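Local coordinates for phytochromobilin synthase (Solanum lycopersicum, PDB 6KME), which probably acts as a ferredoxin-dependent bilin reductase that converts biliverdin IX alpha, held here as bound substrate, into phytochromobilin, the chromophore of phytochrome, at residues L83-C88 with V97-A102; I112-F117 with I125-L130; K159-G164 with I178-R183. The protein carries 1 engineered substitution. One frame throughout, in Å; residues are numbered along the deposited sequence.

Interaction 1 of 3, residues L83-C88 with V97-A102; sequences LLRSLC and VLDFAA. With BLA (biliverdine IX alpha), chain B.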
# COMPACT_ATOMS: atom_id res chain seq x y z
N LEU A 83 -1.63 -12.80 0.42
CA LEU A 83 -1.95 -12.22 1.72
C LEU A 83 -2.86 -11.01 1.52
O LEU A 83 -2.50 -10.07 0.81
CB LEU A 83 -0.69 -11.80 2.48
CG LEU A 83 -0.98 -11.11 3.82
CD1 LEU A 83 -1.85 -12.01 4.74
CD2 LEU A 83 0.31 -10.70 4.51
N LEU A 84 -4.02 -11.05 2.14
CA LEU A 84 -4.89 -9.88 2.27
C LEU A 84 -4.93 -9.55 3.76
O LEU A 84 -5.34 -10.39 4.56
CB LEU A 84 -6.30 -10.18 1.75
CG LEU A 84 -7.34 -9.06 1.78
CD1 LEU A 84 -6.95 -7.99 0.81
CD2 LEU A 84 -8.73 -9.62 1.42
N ARG A 85 -4.48 -8.35 4.12
CA ARG A 85 -4.34 -8.04 5.54
C ARG A 85 -4.71 -6.59 5.82
O ARG A 85 -4.52 -5.70 4.98
CB ARG A 85 -2.93 -8.38 6.05
CG ARG A 85 -1.91 -7.24 6.08
CD ARG A 85 -1.48 -6.81 4.68
NE ARG A 85 -0.41 -5.79 4.68
CZ ARG A 85 -0.62 -4.48 4.83
NH1 ARG A 85 -1.84 -4.02 5.03
NH2 ARG A 85 0.41 -3.63 4.78
N SER A 86 -5.29 -6.37 7.00
CA SER A 86 -5.68 -5.04 7.43
C SER A 86 -5.19 -4.77 8.85
O SER A 86 -5.18 -5.67 9.70
CB SER A 86 -7.20 -4.84 7.37
OG SER A 86 -7.84 -5.69 8.30
N LEU A 87 -4.77 -3.54 9.07
CA LEU A 87 -4.52 -3.00 10.40
C LEU A 87 -5.44 -1.80 10.54
O LEU A 87 -5.47 -0.93 9.66
CB LEU A 87 -3.06 -2.60 10.59
CG LEU A 87 -2.74 -1.73 11.82
CD1 LEU A 87 -2.97 -2.49 13.13
CD2 LEU A 87 -1.31 -1.20 11.76
N CYS A 88 -6.23 -1.78 11.61
CA CYS A 88 -7.16 -0.69 11.86
C CYS A 88 -6.93 -0.17 13.27
O CYS A 88 -6.89 -0.95 14.23
CB CYS A 88 -8.62 -1.15 11.68
SG CYS A 88 -9.77 0.23 11.75
N VAL A 97 -6.77 5.09 11.74
CA VAL A 97 -5.78 4.63 10.77
C VAL A 97 -6.30 3.36 10.09
O VAL A 97 -6.86 2.48 10.74
CB VAL A 97 -4.41 4.36 11.42
CG1 VAL A 97 -3.44 3.88 10.36
CG2 VAL A 97 -3.88 5.61 12.13
N LEU A 98 -6.10 3.29 8.77
CA LEU A 98 -6.31 2.07 8.00
C LEU A 98 -5.07 1.78 7.17
O LEU A 98 -4.59 2.66 6.43
CB LEU A 98 -7.54 2.19 7.07
CG LEU A 98 -7.80 0.96 6.18
CD1 LEU A 98 -8.22 -0.24 7.02
CD2 LEU A 98 -8.85 1.25 5.09
N ASP A 99 -4.53 0.57 7.29
CA ASP A 99 -3.57 0.01 6.35
C ASP A 99 -4.16 -1.30 5.85
O ASP A 99 -4.20 -2.28 6.60
CB ASP A 99 -2.19 -0.22 6.98
CG ASP A 99 -1.13 -0.70 5.95
OD1 ASP A 99 -1.50 -1.29 4.91
OD2 ASP A 99 0.09 -0.48 6.18
N PHE A 100 -4.58 -1.31 4.59
CA PHE A 100 -5.24 -2.43 3.94
C PHE A 100 -4.49 -2.71 2.65
O PHE A 100 -4.29 -1.80 1.84
CB PHE A 100 -6.71 -2.07 3.67
CG PHE A 100 -7.51 -3.18 3.07
CD1 PHE A 100 -7.53 -3.37 1.70
CD2 PHE A 100 -8.26 -4.03 3.88
CE1 PHE A 100 -8.28 -4.41 1.14
CE2 PHE A 100 -8.99 -5.07 3.33
CZ PHE A 100 -9.00 -5.26 1.96
N ALA A 101 -4.03 -3.95 2.46
CA ALA A 101 -3.27 -4.31 1.28
C ALA A 101 -3.61 -5.73 0.82
O ALA A 101 -3.94 -6.60 1.63
CB ALA A 101 -1.75 -4.23 1.52
N ALA A 102 -3.51 -5.94 -0.49
CA ALA A 102 -3.64 -7.26 -1.10
C ALA A 102 -2.35 -7.56 -1.86
O ALA A 102 -1.99 -6.82 -2.78
CB ALA A 102 -4.85 -7.31 -2.03
CHA BLA B . 2.61 10.62 5.58
NA BLA B . 2.39 8.53 4.07
C1A BLA B . 2.77 9.86 4.28
C2A BLA B . 3.36 10.35 3.03
C3A BLA B . 3.31 9.24 2.07
C4A BLA B . 2.71 8.13 2.74
CMA BLA B . 3.78 9.21 0.61
CAA BLA B . 3.93 11.79 2.88
CBA BLA B . 5.31 11.83 3.47
CGA BLA B . 6.40 11.46 2.39
O1A BLA B . 6.28 12.14 1.41
O2A BLA B . 7.14 10.59 2.74
CHB BLA B . 2.39 6.73 2.19
NB BLA B . 4.34 6.16 0.85
C1B BLA B . 3.13 5.78 1.48
C2B BLA B . 2.79 4.41 0.75
C3B BLA B . 3.88 3.99 0.01
C4B BLA B . 4.93 5.09 0.10
CMB BLA B . 1.53 3.66 1.13
OB BLA B . 6.08 5.16 -0.30
CAB BLA B . 4.30 2.84 -0.88
CBB BLA B . 5.41 2.43 -1.53
NC BLA B . 0.55 6.18 7.63
C1C BLA B . 0.12 4.86 7.36
C2C BLA B . -0.13 4.22 8.72
C3C BLA B . 0.16 5.18 9.70
C4C BLA B . 0.61 6.49 9.01
CMC BLA B . -0.60 2.76 8.77
OC BLA B . 0.05 4.53 6.18
CAC BLA B . 0.05 4.98 11.17
CBC BLA B . 0.25 3.92 11.98
CHD BLA B . 1.02 7.73 9.40
ND BLA B . 1.76 8.88 7.20
C1D BLA B . 1.55 8.84 8.52
C2D BLA B . 1.93 10.15 9.20
C3D BLA B . 2.37 11.00 8.21
C4D BLA B . 2.28 10.22 6.87
CMD BLA B . 1.77 10.30 10.71
CAD BLA B . 2.88 12.45 8.24
CBD BLA B . 4.26 12.59 8.86
CGD BLA B . 5.45 11.99 8.01
O1D BLA B . 6.16 11.27 8.69
O2D BLA B . 5.46 12.35 6.84

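Interaction 2 of 3, residues I112-F117 with I125-L130; sequences IFCANF and IIVLDL. With BLA (biliverdine IX alpha), chain B.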
# COMPACT_ATOMS: atom_id res chain seq x y z
N ILE A 112 -0.41 -4.56 -6.65
CA ILE A 112 -0.67 -4.64 -5.22
C ILE A 112 -1.69 -3.58 -4.84
O ILE A 112 -1.47 -2.39 -5.07
CB ILE A 112 0.63 -4.47 -4.42
CG1 ILE A 112 1.50 -5.71 -4.63
CG2 ILE A 112 0.32 -4.21 -2.96
CD1 ILE A 112 2.96 -5.54 -4.19
N PHE A 113 -2.83 -4.00 -4.29
CA PHE A 113 -3.81 -3.04 -3.81
C PHE A 113 -3.31 -2.43 -2.52
O PHE A 113 -2.85 -3.14 -1.62
CB PHE A 113 -5.20 -3.67 -3.60
CG PHE A 113 -6.25 -2.65 -3.22
CD1 PHE A 113 -6.92 -1.92 -4.20
CD2 PHE A 113 -6.53 -2.38 -1.87
CE1 PHE A 113 -7.87 -0.94 -3.85
CE2 PHE A 113 -7.46 -1.41 -1.52
CZ PHE A 113 -8.14 -0.69 -2.51
N CYS A 114 -3.42 -1.10 -2.41
CA CYS A 114 -2.79 -0.36 -1.32
C CYS A 114 -3.72 0.76 -0.86
O CYS A 114 -4.07 1.64 -1.65
CB CYS A 114 -1.44 0.21 -1.80
SG CYS A 114 -0.63 1.38 -0.69
N ALA A 115 -4.13 0.72 0.41
CA ALA A 115 -4.91 1.80 1.02
C ALA A 115 -4.28 2.13 2.37
O ALA A 115 -4.28 1.29 3.28
CB ALA A 115 -6.38 1.43 1.18
N ASN A 116 -3.74 3.34 2.49
CA ASN A 116 -3.06 3.80 3.71
C ASN A 116 -3.67 5.15 4.09
O ASN A 116 -3.32 6.19 3.50
CB ASN A 116 -1.55 3.90 3.50
CG ASN A 116 -0.88 2.55 3.57
OD1 ASN A 116 -0.88 1.80 2.60
ND2 ASN A 116 -0.31 2.24 4.72
N PHE A 117 -4.57 5.14 5.06
CA PHE A 117 -5.30 6.33 5.47
C PHE A 117 -4.87 6.72 6.87
O PHE A 117 -5.06 5.94 7.81
CB PHE A 117 -6.81 6.09 5.45
CG PHE A 117 -7.37 5.63 4.13
CD1 PHE A 117 -6.62 5.70 2.95
CD2 PHE A 117 -8.66 5.15 4.06
CE1 PHE A 117 -7.16 5.28 1.74
CE2 PHE A 117 -9.21 4.72 2.85
CZ PHE A 117 -8.45 4.80 1.69
N ILE A 125 -4.29 12.23 5.64
CA ILE A 125 -3.12 12.02 4.79
C ILE A 125 -3.29 10.63 4.19
O ILE A 125 -3.31 9.63 4.91
CB ILE A 125 -1.79 12.14 5.55
CG1 ILE A 125 -1.69 13.49 6.27
CG2 ILE A 125 -0.61 11.92 4.62
CD1 ILE A 125 -0.43 13.67 7.12
N ILE A 126 -3.45 10.57 2.86
CA ILE A 126 -4.11 9.46 2.19
C ILE A 126 -3.26 8.99 1.01
O ILE A 126 -2.89 9.80 0.15
CB ILE A 126 -5.51 9.86 1.68
CG1 ILE A 126 -6.38 10.45 2.80
CG2 ILE A 126 -6.20 8.69 0.98
CD1 ILE A 126 -6.77 9.45 3.88
N VAL A 127 -3.00 7.69 0.94
CA VAL A 127 -2.53 7.04 -0.29
C VAL A 127 -3.47 5.89 -0.62
O VAL A 127 -3.72 5.01 0.22
CB VAL A 127 -1.07 6.56 -0.18
CG1 VAL A 127 -0.68 5.74 -1.43
CG2 VAL A 127 -0.10 7.72 -0.01
N LEU A 128 -4.02 5.90 -1.84
CA LEU A 128 -4.89 4.85 -2.35
C LEU A 128 -4.43 4.52 -3.76
O LEU A 128 -4.39 5.41 -4.62
CB LEU A 128 -6.35 5.30 -2.34
CG LEU A 128 -7.39 4.37 -2.98
CD1 LEU A 128 -7.44 3.03 -2.23
CD2 LEU A 128 -8.76 5.04 -2.99
N ASP A 129 -4.08 3.25 -4.02
CA ASP A 129 -3.49 2.94 -5.31
C ASP A 129 -3.56 1.45 -5.62
O ASP A 129 -3.74 0.61 -4.73
CB ASP A 129 -2.03 3.40 -5.38
CG ASP A 129 -1.47 3.44 -6.80
OD1 ASP A 129 -2.26 3.57 -7.77
OD2 ASP A 129 -0.23 3.34 -6.94
N LEU A 130 -3.43 1.16 -6.91
CA LEU A 130 -3.09 -0.18 -7.40
C LEU A 130 -1.60 -0.12 -7.76
O LEU A 130 -1.24 0.24 -8.88
CB LEU A 130 -3.98 -0.56 -8.59
CG LEU A 130 -5.40 -1.08 -8.30
CD1 LEU A 130 -6.25 -0.10 -7.46
CD2 LEU A 130 -6.17 -1.48 -9.60
CHA BLA B . 2.61 10.62 5.58
NA BLA B . 2.39 8.53 4.07
C1A BLA B . 2.77 9.86 4.28
C2A BLA B . 3.36 10.35 3.03
C3A BLA B . 3.31 9.24 2.07
C4A BLA B . 2.71 8.13 2.74
CMA BLA B . 3.78 9.21 0.61
CAA BLA B . 3.93 11.79 2.88
CBA BLA B . 5.31 11.83 3.47
CGA BLA B . 6.40 11.46 2.39
O1A BLA B . 6.28 12.14 1.41
O2A BLA B . 7.14 10.59 2.74
CHB BLA B . 2.39 6.73 2.19
NB BLA B . 4.34 6.16 0.85
C1B BLA B . 3.13 5.78 1.48
C2B BLA B . 2.79 4.41 0.75
C3B BLA B . 3.88 3.99 0.01
C4B BLA B . 4.93 5.09 0.10
CMB BLA B . 1.53 3.66 1.13
OB BLA B . 6.08 5.16 -0.30
CAB BLA B . 4.30 2.84 -0.88
CBB BLA B . 5.41 2.43 -1.53
NC BLA B . 0.55 6.18 7.63
C1C BLA B . 0.12 4.86 7.36
C2C BLA B . -0.13 4.22 8.72
C3C BLA B . 0.16 5.18 9.70
C4C BLA B . 0.61 6.49 9.01
CMC BLA B . -0.60 2.76 8.77
OC BLA B . 0.05 4.53 6.18
CAC BLA B . 0.05 4.98 11.17
CBC BLA B . 0.25 3.92 11.98
CHD BLA B . 1.02 7.73 9.40
ND BLA B . 1.76 8.88 7.20
C1D BLA B . 1.55 8.84 8.52
C2D BLA B . 1.93 10.15 9.20
C3D BLA B . 2.37 11.00 8.21
C4D BLA B . 2.28 10.22 6.87
CMD BLA B . 1.77 10.30 10.71
CAD BLA B . 2.88 12.45 8.24
CBD BLA B . 4.26 12.59 8.86
CGD BLA B . 5.45 11.99 8.01
O1D BLA B . 6.16 11.27 8.69
O2D BLA B . 5.46 12.35 6.84

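Interaction 3 of 3, residues K159-G164 with I178-R183; sequences KLLPWG and IVIWTR. With BLA (biliverdine IX alpha), chain B.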
# COMPACT_ATOMS: atom_id res chain seq x y z
N LYS A 159 -9.77 14.77 -9.63
CA LYS A 159 -10.44 16.07 -9.57
C LYS A 159 -11.00 16.34 -8.18
O LYS A 159 -10.95 17.47 -7.69
CB LYS A 159 -11.55 16.13 -10.61
CG LYS A 159 -11.07 15.95 -12.04
CD LYS A 159 -12.22 16.05 -13.03
CE LYS A 159 -11.77 15.72 -14.44
NZ LYS A 159 -12.89 15.81 -15.42
N LEU A 160 -11.52 15.30 -7.51
CA LEU A 160 -12.20 15.43 -6.23
C LEU A 160 -11.27 15.37 -5.03
O LEU A 160 -11.61 15.90 -3.97
CB LEU A 160 -13.25 14.32 -6.08
CG LEU A 160 -14.26 14.11 -7.21
CD1 LEU A 160 -15.10 12.90 -6.88
CD2 LEU A 160 -15.12 15.34 -7.40
N LEU A 161 -10.13 14.69 -5.15
CA LEU A 161 -9.16 14.50 -4.08
C LEU A 161 -7.82 15.00 -4.62
O LEU A 161 -7.06 14.24 -5.23
CB LEU A 161 -9.07 13.03 -3.65
CG LEU A 161 -10.33 12.39 -3.03
CD1 LEU A 161 -10.24 10.86 -2.95
CD2 LEU A 161 -10.62 12.98 -1.65
N PRO A 162 -7.48 16.27 -4.38
CA PRO A 162 -6.36 16.89 -5.09
C PRO A 162 -5.00 16.35 -4.67
O PRO A 162 -4.80 15.88 -3.54
CB PRO A 162 -6.50 18.37 -4.73
CG PRO A 162 -7.19 18.36 -3.40
CD PRO A 162 -8.16 17.21 -3.47
N TRP A 163 -4.05 16.46 -5.59
CA TRP A 163 -2.66 16.07 -5.34
C TRP A 163 -2.17 16.59 -3.99
O TRP A 163 -2.33 17.77 -3.66
CB TRP A 163 -1.78 16.60 -6.47
CG TRP A 163 -0.36 16.14 -6.43
CD1 TRP A 163 0.76 16.93 -6.23
CD2 TRP A 163 0.12 14.80 -6.62
NE1 TRP A 163 1.89 16.15 -6.27
CE2 TRP A 163 1.53 14.84 -6.50
CE3 TRP A 163 -0.50 13.56 -6.86
CZ2 TRP A 163 2.33 13.70 -6.63
CZ3 TRP A 163 0.29 12.44 -6.98
CH2 TRP A 163 1.69 12.51 -6.87
N GLY A 164 -1.57 15.70 -3.19
CA GLY A 164 -1.14 16.04 -1.84
C GLY A 164 0.07 16.96 -1.76
O GLY A 164 0.37 17.46 -0.67
N ILE A 178 -2.80 6.11 -11.63
CA ILE A 178 -4.09 6.45 -11.04
C ILE A 178 -3.99 6.65 -9.53
O ILE A 178 -5.02 6.70 -8.85
CB ILE A 178 -5.17 5.41 -11.38
CG1 ILE A 178 -4.86 4.05 -10.74
CG2 ILE A 178 -5.35 5.30 -12.89
CD1 ILE A 178 -6.03 3.05 -10.81
N VAL A 179 -2.77 6.79 -8.99
CA VAL A 179 -2.61 6.92 -7.55
C VAL A 179 -3.40 8.12 -7.03
O VAL A 179 -3.46 9.18 -7.67
CB VAL A 179 -1.13 7.04 -7.15
CG1 VAL A 179 -0.48 8.31 -7.77
CG2 VAL A 179 -0.99 7.05 -5.64
N ILE A 180 -4.06 7.92 -5.90
CA ILE A 180 -4.63 9.02 -5.14
C ILE A 180 -3.68 9.28 -3.98
O ILE A 180 -3.60 8.49 -3.03
CB ILE A 180 -6.05 8.69 -4.64
CG1 ILE A 180 -6.99 8.53 -5.83
CG2 ILE A 180 -6.54 9.77 -3.67
CD1 ILE A 180 -8.33 7.94 -5.45
N TRP A 181 -2.95 10.39 -4.07
CA TRP A 181 -2.09 10.88 -2.99
C TRP A 181 -2.67 12.24 -2.65
O TRP A 181 -2.70 13.13 -3.51
CB TRP A 181 -0.62 10.94 -3.42
CG TRP A 181 0.20 12.03 -2.75
CD1 TRP A 181 0.87 13.06 -3.36
CD2 TRP A 181 0.42 12.19 -1.34
NE1 TRP A 181 1.50 13.85 -2.42
CE2 TRP A 181 1.24 13.34 -1.17
CE3 TRP A 181 0.01 11.47 -0.21
CZ2 TRP A 181 1.64 13.79 0.09
CZ3 TRP A 181 0.42 11.92 1.05
CH2 TRP A 181 1.23 13.07 1.19
N THR A 182 -3.19 12.38 -1.43
CA THR A 182 -3.97 13.57 -1.11
C THR A 182 -3.88 13.87 0.38
O THR A 182 -3.62 12.98 1.20
CB THR A 182 -5.45 13.42 -1.57
OG1 THR A 182 -6.13 14.68 -1.49
CG2 THR A 182 -6.23 12.37 -0.75
N ARG A 183 -4.07 15.14 0.70
CA ARG A 183 -4.25 15.65 2.05
C ARG A 183 -5.51 16.48 2.06
O ARG A 183 -5.74 17.27 1.13
CB ARG A 183 -3.05 16.53 2.49
CG ARG A 183 -1.66 15.89 2.41
CD ARG A 183 -0.57 16.96 2.71
NE ARG A 183 0.81 16.45 2.59
CZ ARG A 183 1.54 15.98 3.60
NH1 ARG A 183 1.03 15.94 4.84
NH2 ARG A 183 2.77 15.56 3.39
CHA BLA B . 2.61 10.62 5.58
NA BLA B . 2.39 8.53 4.07
C1A BLA B . 2.77 9.86 4.28
C2A BLA B . 3.36 10.35 3.03
C3A BLA B . 3.31 9.24 2.07
C4A BLA B . 2.71 8.13 2.74
CMA BLA B . 3.78 9.21 0.61
CAA BLA B . 3.93 11.79 2.88
CBA BLA B . 5.31 11.83 3.47
CGA BLA B . 6.40 11.46 2.39
O1A BLA B . 6.28 12.14 1.41
O2A BLA B . 7.14 10.59 2.74
CHB BLA B . 2.39 6.73 2.19
NB BLA B . 4.34 6.16 0.85
C1B BLA B . 3.13 5.78 1.48
C2B BLA B . 2.79 4.41 0.75
C3B BLA B . 3.88 3.99 0.01
C4B BLA B . 4.93 5.09 0.10
CMB BLA B . 1.53 3.66 1.13
OB BLA B . 6.08 5.16 -0.30
CAB BLA B . 4.30 2.84 -0.88
CBB BLA B . 5.41 2.43 -1.53
NC BLA B . 0.55 6.18 7.63
C1C BLA B . 0.12 4.86 7.36
C2C BLA B . -0.13 4.22 8.72
C3C BLA B . 0.16 5.18 9.70
C4C BLA B . 0.61 6.49 9.01
CMC BLA B . -0.60 2.76 8.77
OC BLA B . 0.05 4.53 6.18
CAC BLA B . 0.05 4.98 11.17
CBC BLA B . 0.25 3.92 11.98
CHD BLA B . 1.02 7.73 9.40
ND BLA B . 1.76 8.88 7.20
C1D BLA B . 1.55 8.84 8.52
C2D BLA B . 1.93 10.15 9.20
C3D BLA B . 2.37 11.00 8.21
C4D BLA B . 2.28 10.22 6.87
CMD BLA B . 1.77 10.30 10.71
CAD BLA B . 2.88 12.45 8.24
CBD BLA B . 4.26 12.59 8.86
CGD BLA B . 5.45 11.99 8.01
O1D BLA B . 6.16 11.27 8.69
O2D BLA B . 5.46 12.35 6.84
O HOH W 1 -4.33 12.71 -5.61
O HOH W 2 -4.02 17.83 -1.21
O HOH W 3 2.97 17.23 0.65

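Interaction 1 of 3, residues L83-C88 with V97-A102
D99 OD1 is gripped by both terminal nitrogens of R85, with NH1 at 2.8 Å and NH2 at 3.0 Å from that oxygen. D99 OD1 lies within a few degrees of the guanidinium plane, whereas the two nitrogens reach it from above the carboxylate plane, from the same face; the two planes stand 56° apart. This end-on salt bridge therefore converges on a single oxygen, and the NH2 bond to OD2 is weak. A bend in the R85 chain at chi2 (-71°) lays the guanidinium back across the partner strand, where the A101 methyl covers one face, CB lying 3.5 Å from R85 CZ. Backbone bonds pair R85 with A101 and L87 with D99 in both directions, as expected for an antiparallel hairpin. On the other face, L84 CD1 meets F100 CZ at 3.6 Å and A102 CB at 3.6 Å, while S86 CB rests near the F100 ring. V97 CG1 approaches the biliverdin methyl CMC at 3.4 Å, with D99 CB nearby. R85 NE is held by the L262 carbonyl and F263 makes a cation-pi contact with R85. The face of L84, C88, L98 and F100 is covered by helix 34-47, and strands 69-77 and 112-119 flank the hairpin.

Interaction 2 of 3, residues I112-F117 with I125-L130
N116 and V127 form a hydrogen-bonded pair in the antiparallel beta hairpin of strands 112-119 and 123-131, within the central sheet of the reductase. N116 N donates to V127 O at 2.8 Å and V127 N returns the bond to N116 O at 3.0 Å, both close to straight. C114 and D129 repeat the pattern, although the bond from C114 N to D129 O is more bent (142°). The outward-turned backbone groups are met by the flanking strands: on strand 96-104, F100 pairs with A115 and L98 with F117; on strand 180-185, I180 pairs with L128 and T182 with I126.

Both polar ends of the N116 amide are satisfied. Its ND2 donates to biliverdin OC at 2.7 Å (150° at the hydrogen), and OD1 accepts from R235 NH2. N116 shares its face with C114, V127 and D129, and chi1 of -78°, with CG opposite the carbonyl carbon, places the amide against the pigment. C114 SG, 3.6 Å from biliverdin CMB, and V127 CG2, 3.5 Å from CHB, add apolar contacts. The D129 carboxylate is answered by S176 OG at OD1 and N131 ND2 at OD2.

F113, A115, F117, I126, L128 and L130 occupy the opposite face, beneath helix 188-211. There F117 CD1 rests 3.6 Å from I126 CG2, while V127 O lies at the edge of the F117 ring, near its plane, 3.8 Å from CE1.

Interaction 3 of 3, residues K159-G164 with I178-R183
W181 drives the edge of its five-membered ring into the face of the W163 six-membered ring, a T-shaped stack with planes at 88° and centroids 4.6 Å apart. W181 CD1 makes the touch, 3.6 Å from W163 CZ2. G164, with no side chain to intervene, lies over one face of the W181 indole: its CA is 3.7 Å from the five-membered-ring centroid, a CH-pi contact. Biliverdin methyl CMA lies over the opposite face, and W181 CH2 comes within 3.4 Å of biliverdin CAA.

The polar first shell is led by T182 OG1, which donates to P162 O at 2.7 Å. With OG1 anti to the backbone N (chi1 -169°), the hydroxyl reaches the P162 carbonyl. G164 N adds only a weak, bent bond to W181 O, and R183 NE a weak one to G164 O. Ordered water reinforces these links: one molecule donates to both L161 O and W181 O, and another accepts from R183 NE while donating to G164 O. Next to the T182 bond, L161 CD1 packs on I180 CG2 at 3.9 Å.

In the next shell, W163 NE1 bonds to the F299 carbonyl and W181 NE1 to that of G165. One firm direct hydrogen bond, from T182, is thus supplemented by weak bonds and water bridges; much of the rest is aromatic and van der Waals contact. W163, G164 and the G165 bond probably limit rotation of the W181 indole, consistent with its keeping a face toward biliverdin CMA.

How the interactions relate
Along the chain from the N terminus, the three contacts follow in series; none nests inside or crosses another. Interaction 1 closes the short turn between strands 81-91 and 96-104. Interaction 2 does the same for the next hairpin, and the two meet where strand 96-104 runs antiparallel beside 112-119 in the same sheet. Interaction 3 closes a wider loop of 13 residues, tying the chain after helix 151-160 to strand 180-185, one of the two edge strands of the sheet. That strand borders 123-131, the second strand of interaction 2. Interactions 1 and 3, with centres about 20 Å apart, are thus joined through interaction 2, and all three touch biliverdin.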